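Local atomic coordinates of RagA protein (Porphyromonas gingivalis, PDB entry 6SLN), a protein that probably takes up nutrients across the bacterial outer membrane as a TonB-dependent receptor, a beta-barrel filled by a plug domain. Residues S101-S106 with V185-S190; Q125-Q130 with G736-L741; F759-Q764 with P842-G847. All coordinates share one frame; numbering follows the deposited sequence.

Interaction 1: S101-S106 with V185-S190; sequences SVAKVS and VLKDAS
The end of strand 180-186 lies antiparallel to strand 102-106 at one margin of the five-stranded plug sheet. Three backbone hydrogen bonds fix the register: Val-185 N to Ala-103 O, 2.6 Å; Ala-103 N to Val-185 O, 2.9 Å; and Lys-187 N to Ser-101 O, 2.9 Å, all three nearly straight, at 164° to 173°. Between them, Val-102 and Leu-186 form a non-hydrogen-bonded pair whose side chains run the same way, and Leu-186 CD2 packs on Val-102 CG1 at 3.6 Å. This end is the tight one. Lys-187 runs along Ser-101 with CG anti to its carbonyl carbon (chi1 -47°), so that its CE comes 3.8 Å from Ser-101 OG and 4.1 Å from Ala-103 CB. Asp-188 turns back on its own chain, its OD2 accepting from Ser-190 N in an Asx turn. Beyond Ala-103 the two segments part, Lys-104 being exposed and pointing away, although Val-105 keeps the strands paired through a backbone bond to Met-183. Backbone bonds thus set the alignment, while Lys-187 supplies mainly its aliphatic part here; with Ala-127 O and the Asp-738 carboxylate as partners beyond this contact, its buried ammonium probably stays charged.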
ATOM      1  N   SER A 101     -39.116 -27.568  -3.509  1.00 62.93           N
ATOM      2  CA  SER A 101     -39.516 -26.735  -2.378  1.00 63.08           C
ATOM      3  C   SER A 101     -39.009 -25.326  -2.656  1.00 68.74           C
ATOM      4  O   SER A 101     -37.834 -25.020  -2.428  1.00 75.62           O
ATOM      5  CB  SER A 101     -38.939 -27.297  -1.078  1.00 60.15           C
ATOM      6  OG  SER A 101     -39.694 -26.925   0.070  1.00 64.70           O
ATOM      7  N   VAL A 102     -39.881 -24.462  -3.183  1.00 60.19           N
ATOM      8  CA  VAL A 102     -39.505 -23.110  -3.581  1.00 55.03           C
ATOM      9  C   VAL A 102     -40.462 -22.107  -2.950  1.00 52.40           C
ATOM     10  O   VAL A 102     -41.683 -22.257  -3.067  1.00 56.20           O
ATOM     11  CB  VAL A 102     -39.506 -22.944  -5.109  1.00 59.88           C
ATOM     12  CG1 VAL A 102     -39.112 -21.516  -5.468  1.00 62.44           C
ATOM     13  CG2 VAL A 102     -38.569 -23.946  -5.753  1.00 64.65           C
ATOM     14  N   ALA A 103     -39.910 -21.071  -2.308  1.00 51.13           N
ATOM     15  CA  ALA A 103     -40.684 -20.005  -1.678  1.00 51.64           C
ATOM     16  C   ALA A 103     -40.259 -18.668  -2.258  1.00 53.42           C
ATOM     17  O   ALA A 103     -39.059 -18.411  -2.392  1.00 63.00           O
ATOM     18  CB  ALA A 103     -40.485 -19.992  -0.166  1.00 44.51           C
ATOM     19  N   LYS A 104     -41.236 -17.825  -2.602  1.00 49.71           N
ATOM     20  CA  LYS A 104     -40.975 -16.569  -3.301  1.00 52.75           C
ATOM     21  C   LYS A 104     -41.501 -15.382  -2.509  1.00 56.37           C
ATOM     22  O   LYS A 104     -42.660 -15.382  -2.076  1.00 45.47           O
ATOM     23  CB  LYS A 104     -41.610 -16.562  -4.694  1.00 54.47           C
ATOM     24  CG  LYS A 104     -41.292 -15.290  -5.475  1.00 59.03           C
ATOM     25  CD  LYS A 104     -42.000 -15.247  -6.820  1.00 63.24           C
ATOM     26  CE  LYS A 104     -40.990 -15.213  -7.963  1.00 68.38           C
ATOM     27  NZ  LYS A 104     -41.484 -14.388  -9.106  1.00 73.09           N
ATOM     28  N   VAL A 105     -40.670 -14.349  -2.366  1.00 57.23           N
ATOM     29  CA  VAL A 105     -41.026 -13.166  -1.591  1.00 52.70           C
ATOM     30  C   VAL A 105     -41.124 -11.974  -2.527  1.00 59.21           C
ATOM     31  O   VAL A 105     -40.226 -11.738  -3.347  1.00 57.35           O
ATOM     32  CB  VAL A 105     -40.021 -12.910  -0.462  1.00 47.62           C
ATOM     33  CG1 VAL A 105     -40.259 -11.567   0.128  1.00 52.77           C
ATOM     34  CG2 VAL A 105     -40.195 -13.952   0.606  1.00 47.38           C
ATOM     35  N   SER A 106     -42.217 -11.223  -2.392  1.00 66.00           N
ATOM     36  CA  SER A 106     -42.579 -10.103  -3.247  1.00 68.24           C
ATOM     37  C   SER A 106     -41.695  -8.883  -2.956  1.00 68.19           C
ATOM     38  O   SER A 106     -41.000  -8.809  -1.935  1.00 71.44           O
ATOM     39  CB  SER A 106     -44.060  -9.774  -3.054  1.00 74.27           C
ATOM     40  OG  SER A 106     -44.309  -8.388  -3.200  1.00 82.39           O
ATOM     41  N   VAL A 185     -36.495 -18.496  -2.540  1.00 54.76           N
ATOM     42  CA  VAL A 185     -35.662 -19.319  -1.677  1.00 57.74           C
ATOM     43  C   VAL A 185     -35.885 -20.765  -2.082  1.00 61.39           C
ATOM     44  O   VAL A 185     -37.020 -21.257  -2.053  1.00 66.93           O
ATOM     45  CB  VAL A 185     -35.959 -19.080  -0.189  1.00 56.23           C
ATOM     46  CG1 VAL A 185     -35.031 -19.927   0.688  1.00 53.23           C
ATOM     47  CG2 VAL A 185     -35.769 -17.605   0.129  1.00 46.32           C
ATOM     48  N   LEU A 186     -34.806 -21.428  -2.497  1.00 57.23           N
ATOM     49  CA  LEU A 186     -34.848 -22.813  -2.947  1.00 56.15           C
ATOM     50  C   LEU A 186     -34.325 -23.724  -1.840  1.00 57.00           C
ATOM     51  O   LEU A 186     -33.168 -23.598  -1.416  1.00 51.71           O
ATOM     52  CB  LEU A 186     -34.028 -22.991  -4.221  1.00 50.43           C
ATOM     53  CG  LEU A 186     -34.125 -21.900  -5.274  1.00 49.25           C
ATOM     54  CD1 LEU A 186     -33.290 -22.310  -6.433  1.00 40.65           C
ATOM     55  CD2 LEU A 186     -35.555 -21.693  -5.710  1.00 57.13           C
ATOM     56  N   LYS A 187     -35.170 -24.654  -1.390  1.00 57.68           N
ATOM     57  CA  LYS A 187     -34.899 -25.411  -0.179  1.00 63.55           C
ATOM     58  C   LYS A 187     -34.451 -26.850  -0.409  1.00 68.51           C
ATOM     59  O   LYS A 187     -33.797 -27.410   0.474  1.00 73.16           O
ATOM     60  CB  LYS A 187     -36.145 -25.418   0.719  1.00 61.49           C
ATOM     61  CG  LYS A 187     -36.771 -24.044   0.896  1.00 57.87           C
ATOM     62  CD  LYS A 187     -37.778 -23.999   2.054  1.00 52.57           C
ATOM     63  CE  LYS A 187     -39.147 -23.476   1.589  1.00 51.00           C
ATOM     64  NZ  LYS A 187     -40.210 -23.476   2.658  1.00 53.63           N
ATOM     65  N   ASP A 188     -34.775 -27.460  -1.549  1.00 64.76           N
ATOM     66  CA  ASP A 188     -34.546 -28.885  -1.755  1.00 66.08           C
ATOM     67  C   ASP A 188     -33.681 -29.157  -2.983  1.00 66.22           C
ATOM     68  O   ASP A 188     -33.516 -28.316  -3.867  1.00 72.86           O
ATOM     69  CB  ASP A 188     -35.867 -29.634  -1.908  1.00 73.83           C
ATOM     70  CG  ASP A 188     -36.467 -29.441  -3.262  1.00 78.32           C
ATOM     71  OD1 ASP A 188     -36.992 -28.345  -3.510  1.00 80.84           O
ATOM     72  OD2 ASP A 188     -36.391 -30.365  -4.082  1.00 82.34           O
ATOM     73  N   ALA A 189     -33.172 -30.391  -3.040  1.00 61.76           N
ATOM     74  CA  ALA A 189     -32.177 -30.774  -4.037  1.00 56.63           C
ATOM     75  C   ALA A 189     -32.721 -30.713  -5.456  1.00 58.03           C
ATOM     76  O   ALA A 189     -31.951 -30.538  -6.410  1.00 57.54           O
ATOM     77  CB  ALA A 189     -31.667 -32.182  -3.743  1.00 57.07           C
ATOM     78  N   SER A 190     -34.027 -30.890  -5.625  1.00 55.49           N
ATOM     79  CA  SER A 190     -34.587 -30.774  -6.963  1.00 52.19           C
ATOM     80  C   SER A 190     -34.637 -29.324  -7.408  1.00 59.78           C
ATOM     81  O   SER A 190     -34.503 -29.040  -8.602  1.00 61.62           O
ATOM     82  CB  SER A 190     -35.981 -31.389  -7.002  1.00 53.31           C
ATOM     83  OG  SER A 190     -36.652 -31.115  -8.216  1.00 58.97           O
TER

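Interaction 2: Q125-Q130 with G736-L741; sequences QVAGMQ and GVDLSL
Asp-738, on barrel strand 732-746, reaches into a tight turn of the plug, and the two segments bury only 151 Å² between them. Its CB lies off to one side of the turn rather than aimed at it, and chi1 of -90° puts CG beside its own backbone N, roughly anti to the carbonyl carbon, which swings the carboxylate over the turn. CG stands 3.9 Å from Ala-127 O. OD1 comes within 3.4 Å of Ala-127 O; both are acceptors, and the ammonium of Lys-187 probably offsets their repulsion, its NZ making a salt bridge with OD1 and a hydrogen bond to Ala-127 O. OD1 also accepts from His-147 NE2. OD2 faces the glycine of the turn, 3.5 Å from Gly-128 CA, and is held by Asn-760 ND2. With a lysine and two further donors around it, the carboxylate probably stays ionised although buried.

The turn is type II, from Val-126 to Met-129, closed by Met-129 N to Val-126 O at 3.1 Å. Gly-128 occupies its third position with a phi of 91°, where a CB would be jammed against the carbonyl O of Ala-127 and would also lack room beside OD2. Ala-127 supplies the van der Waals part: its CB points to the barrel strand and lies against the backbone carbonyl of Leu-739, 3.5 Å from O, with Ser-740 CB farther off at 4.4 Å.

The contact is a plug-to-barrel seam. Strand 732-746 runs between strands 696-715 and 752-764 in the barrel, bonding through Asp-738 to Asp-701 and through Val-737 to Tyr-761, while the plug turn leads into strand 129-132, which pairs with strand 143-146; Gly-128 is bonded through its backbone to His-147, just past that strand.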
ATOM      1  N   GLN A 125     -40.248 -14.668   7.144  1.00 44.26           N
ATOM      2  CA  GLN A 125     -40.997 -14.562   5.896  1.00 55.63           C
ATOM      3  C   GLN A 125     -41.025 -15.849   5.077  1.00 59.30           C
ATOM      4  O   GLN A 125     -41.937 -16.031   4.257  1.00 52.89           O
ATOM      5  CB  GLN A 125     -40.420 -13.428   5.034  1.00 58.42           C
ATOM      6  CG  GLN A 125     -40.532 -12.043   5.661  1.00 51.21           C
ATOM      7  CD  GLN A 125     -41.964 -11.663   5.961  1.00 59.26           C
ATOM      8  OE1 GLN A 125     -42.828 -11.714   5.086  1.00 61.30           O
ATOM      9  NE2 GLN A 125     -42.227 -11.281   7.206  1.00 69.54           N
ATOM     10  N   VAL A 126     -40.065 -16.747   5.265  1.00 61.21           N
ATOM     11  CA  VAL A 126     -40.002 -17.964   4.468  1.00 62.37           C
ATOM     12  C   VAL A 126     -39.854 -19.174   5.383  1.00 57.90           C
ATOM     13  O   VAL A 126     -38.910 -19.247   6.178  1.00 58.94           O
ATOM     14  CB  VAL A 126     -38.850 -17.911   3.453  1.00 70.26           C
ATOM     15  CG1 VAL A 126     -38.789 -19.206   2.663  1.00 75.07           C
ATOM     16  CG2 VAL A 126     -39.025 -16.730   2.519  1.00 70.76           C
ATOM     17  N   ALA A 127     -40.767 -20.132   5.245  1.00 57.56           N
ATOM     18  CA  ALA A 127     -40.737 -21.352   6.047  1.00 56.24           C
ATOM     19  C   ALA A 127     -39.424 -22.098   5.848  1.00 57.47           C
ATOM     20  O   ALA A 127     -39.033 -22.384   4.716  1.00 58.48           O
ATOM     21  CB  ALA A 127     -41.917 -22.255   5.673  1.00 51.44           C
ATOM     22  N   GLY A 128     -38.748 -22.407   6.951  1.00 53.21           N
ATOM     23  CA  GLY A 128     -37.526 -23.170   6.919  1.00 42.92           C
ATOM     24  C   GLY A 128     -36.259 -22.349   6.815  1.00 48.95           C
ATOM     25  O   GLY A 128     -35.161 -22.921   6.886  1.00 50.35           O
ATOM     26  N   MET A 129     -36.360 -21.035   6.644  1.00 45.48           N
ATOM     27  CA  MET A 129     -35.179 -20.191   6.502  1.00 48.02           C
ATOM     28  C   MET A 129     -35.002 -19.392   7.785  1.00 46.56           C
ATOM     29  O   MET A 129     -35.895 -18.625   8.163  1.00 47.12           O
ATOM     30  CB  MET A 129     -35.308 -19.275   5.285  1.00 46.78           C
ATOM     31  CG  MET A 129     -34.111 -18.383   5.039  1.00 52.06           C
ATOM     32  SD  MET A 129     -34.483 -17.123   3.792  1.00 63.62           S
ATOM     33  CE  MET A 129     -33.168 -17.431   2.630  1.00 74.18           C
ATOM     34  N   GLN A 130     -33.862 -19.594   8.464  1.00 44.10           N
ATOM     35  CA  GLN A 130     -33.613 -19.009   9.784  1.00 44.83           C
ATOM     36  C   GLN A 130     -32.666 -17.818   9.646  1.00 46.05           C
ATOM     37  O   GLN A 130     -31.452 -17.986   9.485  1.00 51.02           O
ATOM     38  CB  GLN A 130     -33.058 -20.044  10.762  1.00 40.25           C
ATOM     39  CG  GLN A 130     -33.408 -19.734  12.221  1.00 39.42           C
ATOM     40  CD  GLN A 130     -32.655 -20.576  13.247  1.00 43.14           C
ATOM     41  OE1 GLN A 130     -33.269 -21.198  14.119  1.00 41.48           O
ATOM     42  NE2 GLN A 130     -31.325 -20.584  13.162  1.00 49.29           N
ATOM     43  N   GLY A 736     -37.085 -32.170   9.719  1.00 46.44           N
ATOM     44  CA  GLY A 736     -37.939 -31.051  10.062  1.00 51.57           C
ATOM     45  C   GLY A 736     -39.134 -30.939   9.140  1.00 55.81           C
ATOM     46  O   GLY A 736     -39.321 -31.743   8.221  1.00 62.47           O
ATOM     47  N   VAL A 737     -39.938 -29.901   9.404  1.00 54.09           N
ATOM     48  CA  VAL A 737     -41.221 -29.671   8.749  1.00 56.10           C
ATOM     49  C   VAL A 737     -41.297 -28.218   8.291  1.00 59.77           C
ATOM     50  O   VAL A 737     -40.764 -27.323   8.952  1.00 63.52           O
ATOM     51  CB  VAL A 737     -42.383 -30.016   9.697  1.00 57.11           C
ATOM     52  CG1 VAL A 737     -43.686 -29.441   9.184  1.00 56.40           C
ATOM     53  CG2 VAL A 737     -42.488 -31.530   9.837  1.00 63.91           C
ATOM     54  N   ASP A 738     -41.934 -27.988   7.142  1.00 60.03           N
ATOM     55  CA  ASP A 738     -42.105 -26.665   6.554  1.00 57.46           C
ATOM     56  C   ASP A 738     -43.595 -26.419   6.389  1.00 65.01           C
ATOM     57  O   ASP A 738     -44.235 -27.071   5.560  1.00 74.56           O
ATOM     58  CB  ASP A 738     -41.406 -26.572   5.198  1.00 57.27           C
ATOM     59  CG  ASP A 738     -39.965 -26.113   5.303  1.00 58.77           C
ATOM     60  OD1 ASP A 738     -39.377 -25.764   4.248  1.00 62.06           O
ATOM     61  OD2 ASP A 738     -39.417 -26.115   6.425  1.00 50.92           O
ATOM     62  N   LEU A 739     -44.154 -25.478   7.149  1.00 62.96           N
ATOM     63  CA  LEU A 739     -45.570 -25.142   7.043  1.00 62.76           C
ATOM     64  C   LEU A 739     -45.725 -23.685   6.633  1.00 59.74           C
ATOM     65  O   LEU A 739     -45.073 -22.802   7.199  1.00 56.25           O
ATOM     66  CB  LEU A 739     -46.316 -25.403   8.354  1.00 63.16           C
ATOM     67  CG  LEU A 739     -47.794 -25.015   8.280  1.00 67.60           C
ATOM     68  CD1 LEU A 739     -48.481 -25.719   7.118  1.00 74.88           C
ATOM     69  CD2 LEU A 739     -48.509 -25.324   9.577  1.00 68.62           C
ATOM     70  N   SER A 740     -46.598 -23.438   5.656  1.00 60.00           N
ATOM     71  CA  SER A 740     -46.800 -22.106   5.103  1.00 56.87           C
ATOM     72  C   SER A 740     -48.282 -21.920   4.805  1.00 64.99           C
ATOM     73  O   SER A 740     -48.910 -22.791   4.195  1.00 69.11           O
ATOM     74  CB  SER A 740     -45.937 -21.916   3.843  1.00 57.44           C
ATOM     75  OG  SER A 740     -46.410 -20.862   3.034  1.00 61.68           O
ATOM     76  N   LEU A 741     -48.841 -20.802   5.275  1.00 68.07           N
ATOM     77  CA  LEU A 741     -50.253 -20.480   5.110  1.00 71.57           C
ATOM     78  C   LEU A 741     -50.404 -19.038   4.656  1.00 74.53           C
ATOM     79  O   LEU A 741     -49.715 -18.141   5.151  1.00 78.51           O
ATOM     80  CB  LEU A 741     -51.032 -20.672   6.408  1.00 74.26           C
ATOM     81  CG  LEU A 741     -50.653 -21.912   7.206  1.00 76.38           C
ATOM     82  CD1 LEU A 741     -51.223 -21.814   8.608  1.00 73.45           C
ATOM     83  CD2 LEU A 741     -51.131 -23.181   6.487  1.00 76.66           C
TER

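Interaction 3: F759-Q764 with P842-G847; sequences FNYNRQ and PPITGG
Asn-760 O is gripped twice from the facing strand: Thr-845 N donates a nearly straight hydrogen bond to it (3.0 Å, 170°), arriving close to the C=O axis, and Ile-844 CA adds a CA-H...O contact at 3.5 Å. The return bond of this hydrogen-bonded pair, Asn-760 N to Thr-845 O, is 2.8 Å long but more bent, at 137°. A third bond, from Asn-762 N to Pro-843 O at 2.9 Å, carries the pairing past the start of strand 844-853, and Pro-843 O also meets Tyr-761 CA.

The short strand axes run at 177° and approach to 4.7 Å, the antiparallel neighbour geometry of a TonB-dependent receptor barrel wall. Side chains alternate between its two faces. On one, Phe-759, Tyr-761 and Ile-844 gather. Both aromatic residues have CG anti to the backbone N, and Ile-844 divides its branches between them: CG1, set beside its backbone N, meets the edge of the Tyr-761 ring in its plane, 3.6 Å from CD1, whereas CG2 reaches Phe-759 CE1 at 3.7 Å. Pro-843 CB touches Tyr-761 CE1. Gly-846, paired with Phe-759, offers no side chain, and the two backbones come together there to a CA-CA distance of 4.1 Å.

Asn-760 and Thr-845 occupy the other face, the one turned to the plug: Thr-845 touches Gln-130 and Asn-760 touches His-147. Farther along, the Asn-762 amide is engaged at both ends within the barrel, OD1 with Tyr-703 OH and ND2 with Asn-734 OD1.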
ATOM      1  N   PHE A 759     -43.956 -21.275   9.382  1.00 62.25           N
ATOM      2  CA  PHE A 759     -43.443 -22.078  10.486  1.00 59.89           C
ATOM      3  C   PHE A 759     -42.514 -23.175   9.977  1.00 60.49           C
ATOM      4  O   PHE A 759     -42.760 -23.764   8.922  1.00 62.57           O
ATOM      5  CB  PHE A 759     -44.589 -22.708  11.294  1.00 50.69           C
ATOM      6  CG  PHE A 759     -44.124 -23.678  12.341  1.00 56.48           C
ATOM      7  CD1 PHE A 759     -43.881 -23.249  13.637  1.00 57.38           C
ATOM      8  CD2 PHE A 759     -43.925 -25.018  12.038  1.00 59.25           C
ATOM      9  CE1 PHE A 759     -43.447 -24.132  14.611  1.00 55.31           C
ATOM     10  CE2 PHE A 759     -43.490 -25.907  13.010  1.00 59.97           C
ATOM     11  CZ  PHE A 759     -43.254 -25.465  14.301  1.00 54.02           C
ATOM     12  N   ASN A 760     -41.471 -23.463  10.760  1.00 58.26           N
ATOM     13  CA  ASN A 760     -40.643 -24.648  10.562  1.00 53.89           C
ATOM     14  C   ASN A 760     -40.156 -25.167  11.907  1.00 56.42           C
ATOM     15  O   ASN A 760     -39.708 -24.386  12.751  1.00 58.22           O
ATOM     16  CB  ASN A 760     -39.436 -24.367   9.667  1.00 52.24           C
ATOM     17  CG  ASN A 760     -38.328 -25.433   9.804  1.00 56.36           C
ATOM     18  OD1 ASN A 760     -37.404 -25.298  10.610  1.00 54.35           O
ATOM     19  ND2 ASN A 760     -38.423 -26.489   9.003  1.00 56.99           N
ATOM     20  N   TYR A 761     -40.246 -26.480  12.097  1.00 52.48           N
ATOM     21  CA  TYR A 761     -39.522 -27.169  13.152  1.00 55.69           C
ATOM     22  C   TYR A 761     -38.339 -27.921  12.548  1.00 60.25           C
ATOM     23  O   TYR A 761     -38.415 -28.416  11.420  1.00 60.75           O
ATOM     24  CB  TYR A 761     -40.427 -28.150  13.899  1.00 57.63           C
ATOM     25  CG  TYR A 761     -39.686 -28.922  14.969  1.00 57.02           C
ATOM     26  CD1 TYR A 761     -39.341 -28.315  16.163  1.00 53.92           C
ATOM     27  CD2 TYR A 761     -39.315 -30.249  14.778  1.00 55.87           C
ATOM     28  CE1 TYR A 761     -38.660 -29.001  17.141  1.00 57.93           C
ATOM     29  CE2 TYR A 761     -38.624 -30.945  15.755  1.00 57.04           C
ATOM     30  CZ  TYR A 761     -38.299 -30.313  16.939  1.00 63.10           C
ATOM     31  OH  TYR A 761     -37.610 -30.979  17.933  1.00 68.88           O
ATOM     32  N   ASN A 762     -37.240 -28.015  13.296  1.00 53.37           N
ATOM     33  CA  ASN A 762     -36.096 -28.767  12.797  1.00 50.28           C
ATOM     34  C   ASN A 762     -35.339 -29.448  13.924  1.00 51.86           C
ATOM     35  O   ASN A 762     -34.868 -28.780  14.850  1.00 56.32           O
ATOM     36  CB  ASN A 762     -35.151 -27.872  12.025  1.00 43.44           C
ATOM     37  CG  ASN A 762     -34.053 -28.664  11.372  1.00 46.19           C
ATOM     38  OD1 ASN A 762     -34.218 -29.162  10.264  1.00 46.69           O
ATOM     39  ND2 ASN A 762     -32.942 -28.834  12.080  1.00 45.05           N
ATOM     40  N   ARG A 763     -35.167 -30.766  13.808  1.00 46.49           N
ATOM     41  CA  ARG A 763     -34.416 -31.558  14.777  1.00 51.42           C
ATOM     42  C   ARG A 763     -33.071 -31.931  14.174  1.00 54.64           C
ATOM     43  O   ARG A 763     -33.015 -32.619  13.149  1.00 51.48           O
ATOM     44  CB  ARG A 763     -35.182 -32.818  15.191  1.00 47.78           C
ATOM     45  CG  ARG A 763     -34.596 -33.565  16.403  1.00 54.51           C
ATOM     46  CD  ARG A 763     -34.319 -32.620  17.566  1.00 65.33           C
ATOM     47  NE  ARG A 763     -34.114 -33.252  18.877  1.00 67.99           N
ATOM     48  CZ  ARG A 763     -33.240 -34.226  19.114  1.00 78.38           C
ATOM     49  NH1 ARG A 763     -32.508 -34.727  18.123  1.00 84.23           N
ATOM     50  NH2 ARG A 763     -33.102 -34.705  20.340  1.00 73.02           N
ATOM     51  N   GLN A 764     -32.001 -31.473  14.818  1.00 56.18           N
ATOM     52  CA  GLN A 764     -30.626 -31.770  14.450  1.00 44.20           C
ATOM     53  C   GLN A 764     -30.162 -33.044  15.152  1.00 44.58           C
ATOM     54  O   GLN A 764     -30.633 -33.379  16.240  1.00 47.19           O
ATOM     55  CB  GLN A 764     -29.723 -30.598  14.842  1.00 41.73           C
ATOM     56  CG  GLN A 764     -28.445 -30.464  14.066  1.00 49.57           C
ATOM     57  CD  GLN A 764     -27.385 -29.696  14.841  1.00 55.77           C
ATOM     58  OE1 GLN A 764     -26.722 -30.259  15.721  1.00 53.98           O
ATOM     59  NE2 GLN A 764     -27.224 -28.400  14.521  1.00 51.01           N
ATOM     60  N   PRO A 842     -31.370 -22.765  17.273  1.00 54.15           N
ATOM     61  CA  PRO A 842     -32.790 -22.757  17.681  1.00 55.65           C
ATOM     62  C   PRO A 842     -33.634 -23.620  16.762  1.00 54.66           C
ATOM     63  O   PRO A 842     -33.574 -23.466  15.535  1.00 64.80           O
ATOM     64  CB  PRO A 842     -33.186 -21.275  17.573  1.00 51.18           C
ATOM     65  CG  PRO A 842     -31.905 -20.536  17.699  1.00 48.91           C
ATOM     66  CD  PRO A 842     -30.857 -21.405  17.042  1.00 52.67           C
ATOM     67  N   PRO A 843     -34.450 -24.526  17.320  1.00 46.36           N
ATOM     68  CA  PRO A 843     -35.164 -25.500  16.473  1.00 49.40           C
ATOM     69  C   PRO A 843     -36.401 -24.949  15.795  1.00 54.71           C
ATOM     70  O   PRO A 843     -36.839 -25.536  14.797  1.00 55.32           O
ATOM     71  CB  PRO A 843     -35.566 -26.620  17.461  1.00 45.20           C
ATOM     72  CG  PRO A 843     -34.924 -26.264  18.772  1.00 45.83           C
ATOM     73  CD  PRO A 843     -34.687 -24.778  18.747  1.00 45.46           C
ATOM     74  N   ILE A 844     -36.981 -23.856  16.296  1.00 53.78           N
ATOM     75  CA  ILE A 844     -38.281 -23.378  15.839  1.00 52.34           C
ATOM     76  C   ILE A 844     -38.131 -21.981  15.227  1.00 48.45           C
ATOM     77  O   ILE A 844     -37.607 -21.058  15.864  1.00 48.49           O
ATOM     78  CB  ILE A 844     -39.308 -23.428  16.986  1.00 49.66           C
ATOM     79  CG1 ILE A 844     -39.498 -24.899  17.390  1.00 55.99           C
ATOM     80  CG2 ILE A 844     -40.627 -22.785  16.569  1.00 47.89           C
ATOM     81  CD1 ILE A 844     -40.368 -25.166  18.629  1.00 47.33           C
ATOM     82  N   THR A 845     -38.589 -21.844  13.980  1.00 47.36           N
ATOM     83  CA  THR A 845     -38.448 -20.642  13.173  1.00 43.32           C
ATOM     84  C   THR A 845     -39.787 -20.358  12.516  1.00 57.05           C
ATOM     85  O   THR A 845     -40.278 -21.181  11.738  1.00 63.89           O
ATOM     86  CB  THR A 845     -37.381 -20.827  12.093  1.00 42.45           C
ATOM     87  OG1 THR A 845     -36.144 -21.226  12.694  1.00 46.28           O
ATOM     88  CG2 THR A 845     -37.176 -19.528  11.313  1.00 41.83           C
ATOM     89  N   GLY A 846     -40.360 -19.189  12.793  1.00 60.53           N
ATOM     90  CA  GLY A 846     -41.598 -18.806  12.149  1.00 59.64           C
ATOM     91  C   GLY A 846     -41.751 -17.305  12.000  1.00 55.13           C
ATOM     92  O   GLY A 846     -40.889 -16.510  12.389  1.00 56.76           O
ATOM     93  N   GLY A 847     -42.872 -16.937  11.398  1.00 50.94           N
ATOM     94  CA  GLY A 847     -43.284 -15.555  11.288  1.00 49.85           C
ATOM     95  C   GLY A 847     -44.738 -15.508  10.879  1.00 53.83           C
ATOM     96  O   GLY A 847     -45.318 -16.513  10.451  1.00 53.49           O
TER

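In the fold
From the N terminus, strand 102-106 opens interaction 1, which closes a 78-residue loop within the plug when the chain returns at 185-190. Segment 125-130 lies inside that loop but finds its partner at 736-741, so interactions 1 and 2 cross; interaction 2 spans 605 residues and fastens plug to barrel. Their centres are about 10 Å apart, and Val-126 packs against Ala-103 and Val-105. Interaction 3 follows in series, closing a 77-residue excursion that includes the six-stranded sheet between 775 and 836. Strands 732-746 and 752-764 are barrel neighbours, which brings interactions 2 and 3 to about 8 Å between centres, while interactions 1 and 3 do not touch.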